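Local coordinates for putative hyaluronoglucosaminidase (Clostridium perfringens, PDB 6PWI), which probably hydrolyses terminal N-acetylhexosamine from glycans as the family 84 catalytic part of a longer, probably cell-wall-anchored protein, at residues E409-T414 and A440-N445; R180-G185 and V434-I439. All coordinates share one frame; numbering follows the deposited sequence.

Contact 1 of 2, residues E409-T414 and A440-N445; sequences EMLDPT and ADYGWN
Leu411 and Tyr442 bring the two backbones closest, with their CA atoms 7.3 Å apart; 409-414 is irregular chain and 440-444 is the last part of a helix. Both side chains leave their backbones toward the other segment. Leu411 lies over one face of the Tyr442 ring. Leu411 CB sits 3.7 Å from the Tyr442 ring centroid, only 6° off the normal, a CH-pi contact. The branches spread from there: Leu411 CD2 reaches Tyr442 CD2 at 3.8 Å, and Leu411 CD1 touches Tyr442 CB at the same distance. Tyr442 reaches from the helix to the loop because chi1 (174°) sets CG opposite the backbone N. Helix 433-444 follows the eighth strand of a (beta/alpha)8 barrel, and the loop runs between the seventh and eighth strands. Leu411 also touches Ile421 of that eighth strand, and Tyr442 touches Phe418 there. The phenol end of Tyr442 meets the loop backbone. Tyr442 OH donates to Asp412 O at 2.7 Å, from above the carbonyl plane and 50° out of it. Pro413 CA lies at the ring edge, in the ring plane, 3.9 Å from Tyr442 CE1. Asp412 CB points away from the helix, and the carboxylate bonds within its own loop. Asp412 OD1 accepts from Thr414 N at 3.0 Å, an Asx turn, and from Thr414 OG1 on the same face of the carboxylate.

Contact 2 of 2, residues R180-G185 and V434-I439; sequences RGFIEG and VALFAI
Gly181 has no side chain, and Ile439 of the helix meets its bare backbone carbonyl. Ile439 CG2 rests 3.8 Å from Gly181 O, a van der Waals contact with the strand backbone. Ile439 CB points to the strand, but CG1 carries the rest of the chain away. Ile439 also packs on Ile421 and Thr423 of strand 418-423. Gly181 pairs through its backbone with those same two residues.

Three residues earlier in the helix, nearly a turn, Leu436 meets Phe182. The CB of Phe182 points toward the helix, and a chi1 of 54°, with CG between the backbone N and the carbonyl carbon, brings the ring to Leu436. Leu436 CD2 packs on the ring, over one face and displaced toward the rim. Leu436 CD2 is 4.0 Å from the Phe182 centroid and 27° off the normal, a CH-pi contact. The closest pair is Leu436 CD2 with Phe182 CD2, at 3.6 Å. The other methyl, Leu436 CD1, lies 3.9 Å from Phe182 CB and so covers the root of the side chain. Leu436 CB leaves the helix at the side, and the branched end then turns in to the ring. Leu199 of helix 193-204 touches both Phe182 and Leu436, and the Phe182 ring also meets that of Tyr211. All four touching residues are buried. This is the strand-to-helix packing of a (beta/alpha)8 barrel at its closure, where the first strand pairs with the eighth and the helix after the eighth strand covers them both.

How the contacts relate
After the N-terminal mixed-sheet domain, strand 179-184 opens the barrel. The chain then runs through the other strands and helices to 409-414, in the loop before the eighth barrel strand. After that strand, 418-423, it enters helix 433-444. There 434-439 closes the long loop of contact 2 back onto 180-185, and 440-445 closes the short loop of contact 1 onto 409-414. The two loops cross, because their segments alternate along the chain. The centres lie about 11 Å apart, and the contacts touch: Leu411 CD1 is 3.6 Å from Ile439 CD1. One helix thus ties the barrel's first strand to the loop leading into its eighth.

Contact 1 of 2, residues E409-T414 and A440-N445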
loop_
_atom_site.group_PDB
_atom_site.type_symbol
_atom_site.label_atom_id
_atom_site.label_comp_id
_atom_site.label_asym_id
_atom_site.label_seq_id
_atom_site.Cartn_x
_atom_site.Cartn_y
_atom_site.Cartn_z
ATOM N N GLU A 409 4.862 8.608 -7.499
ATOM C CA GLU A 409 4.971 9.418 -8.700
ATOM C C GLU A 409 3.797 9.174 -9.646
ATOM O O GLU A 409 3.455 10.058 -10.427
ATOM C CB GLU A 409 6.246 9.052 -9.456
ATOM C CG GLU A 409 7.450 9.878 -9.063
ATOM C CD GLU A 409 8.645 9.663 -9.977
ATOM O OE1 GLU A 409 9.606 8.986 -9.539
ATOM O OE2 GLU A 409 8.610 10.161 -11.131
ATOM N N MET A 410 3.197 7.975 -9.595
ATOM C CA MET A 410 2.185 7.585 -10.571
ATOM C C MET A 410 0.781 7.982 -10.113
ATOM O O MET A 410 -0.196 7.628 -10.765
ATOM C CB MET A 410 2.229 6.075 -10.828
ATOM C CG MET A 410 3.534 5.642 -11.457
ATOM S SD MET A 410 3.837 3.870 -11.347
ATOM C CE MET A 410 3.009 3.303 -12.835
ATOM N N LEU A 411 0.688 8.728 -9.004
ATOM C CA LEU A 411 -0.594 9.033 -8.386
ATOM C C LEU A 411 -0.922 10.512 -8.582
ATOM O O LEU A 411 -0.383 11.361 -7.881
ATOM C CB LEU A 411 -0.520 8.676 -6.895
ATOM C CG LEU A 411 -0.081 7.247 -6.572
ATOM C CD1 LEU A 411 -0.035 7.018 -5.071
ATOM C CD2 LEU A 411 -0.982 6.221 -7.246
ATOM N N ASP A 412 -1.838 10.808 -9.511
ATOM C CA ASP A 412 -2.219 12.182 -9.808
ATOM C C ASP A 412 -3.339 12.666 -8.879
ATOM O O ASP A 412 -4.470 12.181 -8.934
ATOM C CB ASP A 412 -2.538 12.347 -11.294
ATOM C CG ASP A 412 -2.873 13.768 -11.709
ATOM O OD1 ASP A 412 -3.008 14.654 -10.815
ATOM O OD2 ASP A 412 -3.016 13.971 -12.928
ATOM N N PRO A 413 -3.059 13.665 -8.010
ATOM C CA PRO A 413 -4.045 14.160 -7.051
ATOM C C PRO A 413 -5.263 14.883 -7.627
ATOM O O PRO A 413 -6.185 15.198 -6.880
ATOM C CB PRO A 413 -3.261 15.105 -6.127
ATOM C CG PRO A 413 -2.000 15.451 -6.883
ATOM C CD PRO A 413 -1.755 14.329 -7.871
ATOM N N THR A 414 -5.290 15.101 -8.946
ATOM C CA THR A 414 -6.365 15.869 -9.559
ATOM C C THR A 414 -7.366 14.966 -10.280
ATOM O O THR A 414 -8.322 15.469 -10.873
ATOM C CB THR A 414 -5.831 16.883 -10.583
ATOM O OG1 THR A 414 -5.227 16.140 -11.647
ATOM C CG2 THR A 414 -4.870 17.891 -9.985
ATOM N N ALA A 440 -2.689 4.113 0.413
ATOM C CA ALA A 440 -3.642 4.334 1.486
ATOM C C ALA A 440 -3.983 5.819 1.577
ATOM O O ALA A 440 -5.158 6.178 1.609
ATOM C CB ALA A 440 -3.089 3.816 2.788
ATOM N N ASP A 441 -2.945 6.663 1.617
ATOM C CA ASP A 441 -3.094 8.100 1.749
ATOM C C ASP A 441 -3.821 8.646 0.522
ATOM O O ASP A 441 -4.833 9.332 0.643
ATOM C CB ASP A 441 -1.720 8.738 1.953
ATOM C CG ASP A 441 -1.729 10.221 2.294
ATOM O OD1 ASP A 441 -2.805 10.757 2.660
ATOM O OD2 ASP A 441 -0.646 10.830 2.211
ATOM N N TYR A 442 -3.304 8.313 -0.666
ATOM C CA TYR A 442 -3.867 8.797 -1.914
ATOM C C TYR A 442 -5.293 8.285 -2.093
ATOM O O TYR A 442 -6.167 9.021 -2.542
ATOM C CB TYR A 442 -2.984 8.383 -3.092
ATOM C CG TYR A 442 -3.538 8.710 -4.457
ATOM C CD1 TYR A 442 -3.693 10.023 -4.879
ATOM C CD2 TYR A 442 -3.896 7.706 -5.340
ATOM C CE1 TYR A 442 -4.190 10.330 -6.138
ATOM C CE2 TYR A 442 -4.383 7.993 -6.606
ATOM C CZ TYR A 442 -4.531 9.309 -7.005
ATOM O OH TYR A 442 -5.019 9.591 -8.247
ATOM N N GLY A 443 -5.515 7.012 -1.753
ATOM C CA GLY A 443 -6.808 6.380 -1.957
ATOM C C GLY A 443 -7.896 7.034 -1.113
ATOM O O GLY A 443 -9.033 7.165 -1.572
ATOM N N TRP A 444 -7.522 7.447 0.108
ATOM C CA TRP A 444 -8.443 8.047 1.061
ATOM C C TRP A 444 -8.733 9.505 0.691
ATOM O O TRP A 444 -9.900 9.883 0.550
ATOM C CB TRP A 444 -7.924 7.916 2.500
ATOM C CG TRP A 444 -8.861 8.494 3.518
ATOM C CD1 TRP A 444 -8.874 9.777 3.982
ATOM C CD2 TRP A 444 -9.945 7.821 4.185
ATOM N NE1 TRP A 444 -9.884 9.949 4.889
ATOM C CE2 TRP A 444 -10.560 8.768 5.036
ATOM C CE3 TRP A 444 -10.458 6.515 4.153
ATOM C CZ2 TRP A 444 -11.658 8.451 5.840
ATOM C CZ3 TRP A 444 -11.546 6.203 4.943
ATOM C CH2 TRP A 444 -12.134 7.158 5.779
ATOM N N ASN A 445 -7.661 10.300 0.535
ATOM C CA ASN A 445 -7.753 11.731 0.289
ATOM C C ASN A 445 -6.896 12.089 -0.921
ATOM O O ASN A 445 -5.686 12.252 -0.785
ATOM C CB ASN A 445 -7.274 12.535 1.505
ATOM C CG ASN A 445 -7.456 14.036 1.364
ATOM O OD1 ASN A 445 -7.486 14.571 0.257
ATOM N ND2 ASN A 445 -7.571 14.730 2.487
#

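Contact 2 of 2, residues R180-G185 and V434-I439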
loop_
_atom_site.group_PDB
_atom_site.type_symbol
_atom_site.label_atom_id
_atom_site.label_comp_id
_atom_site.label_asym_id
_atom_site.label_seq_id
_atom_site.Cartn_x
_atom_site.Cartn_y
_atom_site.Cartn_z
ATOM N N ARG A 180 -9.561 0.729 -1.176
ATOM C CA ARG A 180 -8.176 1.079 -0.915
ATOM C C ARG A 180 -7.454 -0.152 -0.374
ATOM O O ARG A 180 -7.836 -0.702 0.659
ATOM C CB ARG A 180 -8.094 2.206 0.117
ATOM C CG ARG A 180 -8.991 3.402 -0.170
ATOM C CD ARG A 180 -9.171 4.322 1.024
ATOM N NE ARG A 180 -9.747 3.691 2.213
ATOM C CZ ARG A 180 -11.044 3.434 2.399
ATOM N NH1 ARG A 180 -11.926 3.746 1.463
ATOM N NH2 ARG A 180 -11.455 2.867 3.522
ATOM N N GLY A 181 -6.413 -0.597 -1.082
ATOM C CA GLY A 181 -5.617 -1.691 -0.562
ATOM C C GLY A 181 -4.576 -2.202 -1.549
ATOM O O GLY A 181 -4.033 -1.452 -2.358
ATOM N N PHE A 182 -4.316 -3.506 -1.452
ATOM C CA PHE A 182 -3.223 -4.140 -2.161
ATOM C C PHE A 182 -3.673 -5.528 -2.601
ATOM O O PHE A 182 -4.504 -6.157 -1.950
ATOM C CB PHE A 182 -1.984 -4.203 -1.262
ATOM C CG PHE A 182 -2.193 -4.841 0.091
ATOM C CD1 PHE A 182 -1.841 -6.168 0.317
ATOM C CD2 PHE A 182 -2.732 -4.117 1.151
ATOM C CE1 PHE A 182 -2.022 -6.751 1.566
ATOM C CE2 PHE A 182 -2.922 -4.704 2.397
ATOM C CZ PHE A 182 -2.568 -6.021 2.602
ATOM N N ILE A 183 -3.098 -5.981 -3.717
ATOM C CA ILE A 183 -3.390 -7.273 -4.311
ATOM C C ILE A 183 -2.079 -8.034 -4.463
ATOM O O ILE A 183 -1.113 -7.502 -5.011
ATOM C CB ILE A 183 -4.083 -7.098 -5.677
ATOM C CG1 ILE A 183 -4.365 -8.451 -6.336
ATOM C CG2 ILE A 183 -3.270 -6.182 -6.584
ATOM C CD1 ILE A 183 -5.306 -8.380 -7.511
ATOM N N GLU A 184 -2.071 -9.284 -3.995
ATOM C CA GLU A 184 -0.958 -10.179 -4.259
ATOM C C GLU A 184 -1.141 -10.763 -5.659
ATOM O O GLU A 184 -1.723 -11.831 -5.813
ATOM C CB GLU A 184 -0.901 -11.259 -3.173
ATOM C CG GLU A 184 0.353 -12.109 -3.229
ATOM C CD GLU A 184 0.537 -13.153 -2.137
ATOM O OE1 GLU A 184 -0.130 -13.049 -1.071
ATOM O OE2 GLU A 184 1.362 -14.074 -2.356
ATOM N N GLY A 185 -0.654 -10.055 -6.681
ATOM C CA GLY A 185 -0.953 -10.435 -8.054
ATOM C C GLY A 185 0.238 -10.323 -9.006
ATOM O O GLY A 185 0.055 -10.071 -10.197
ATOM N N VAL A 434 6.059 0.834 1.953
ATOM C CA VAL A 434 6.233 2.204 1.484
ATOM C C VAL A 434 5.092 2.559 0.529
ATOM O O VAL A 434 4.439 3.596 0.680
ATOM C CB VAL A 434 7.619 2.418 0.840
ATOM C CG1 VAL A 434 7.769 3.796 0.215
ATOM C CG2 VAL A 434 8.766 2.140 1.807
ATOM N N ALA A 435 4.832 1.668 -0.433
ATOM C CA ALA A 435 3.775 1.888 -1.407
ATOM C C ALA A 435 2.400 1.749 -0.756
ATOM O O ALA A 435 1.480 2.491 -1.099
ATOM C CB ALA A 435 3.939 0.945 -2.562
ATOM N N LEU A 436 2.258 0.811 0.190
ATOM C CA LEU A 436 0.976 0.643 0.858
ATOM C C LEU A 436 0.574 1.966 1.501
ATOM O O LEU A 436 -0.563 2.405 1.349
ATOM C CB LEU A 436 1.041 -0.493 1.885
ATOM C CG LEU A 436 0.390 -1.809 1.457
ATOM C CD1 LEU A 436 1.177 -2.476 0.337
ATOM C CD2 LEU A 436 0.264 -2.752 2.643
ATOM N N PHE A 437 1.533 2.610 2.180
ATOM C CA PHE A 437 1.300 3.908 2.791
ATOM C C PHE A 437 0.828 4.909 1.738
ATOM O O PHE A 437 -0.130 5.640 1.981
ATOM C CB PHE A 437 2.560 4.408 3.495
ATOM C CG PHE A 437 2.330 5.553 4.448
ATOM C CD1 PHE A 437 2.100 5.316 5.797
ATOM C CD2 PHE A 437 2.349 6.867 4.002
ATOM C CE1 PHE A 437 1.908 6.374 6.677
ATOM C CE2 PHE A 437 2.149 7.923 4.883
ATOM C CZ PHE A 437 1.940 7.676 6.221
ATOM N N ALA A 438 1.491 4.917 0.570
ATOM C CA ALA A 438 1.187 5.879 -0.479
ATOM C C ALA A 438 -0.243 5.692 -0.975
ATOM O O ALA A 438 -1.025 6.644 -0.975
ATOM C CB ALA A 438 2.185 5.776 -1.600
ATOM N N ILE A 439 -0.579 4.456 -1.363
ATOM C CA ILE A 439 -1.891 4.119 -1.901
ATOM C C ILE A 439 -2.987 4.379 -0.863
ATOM O O ILE A 439 -4.075 4.822 -1.215
ATOM C CB ILE A 439 -1.908 2.669 -2.427
ATOM C CG1 ILE A 439 -0.888 2.466 -3.552
ATOM C CG2 ILE A 439 -3.303 2.230 -2.841
ATOM C CD1 ILE A 439 -0.878 3.554 -4.586
#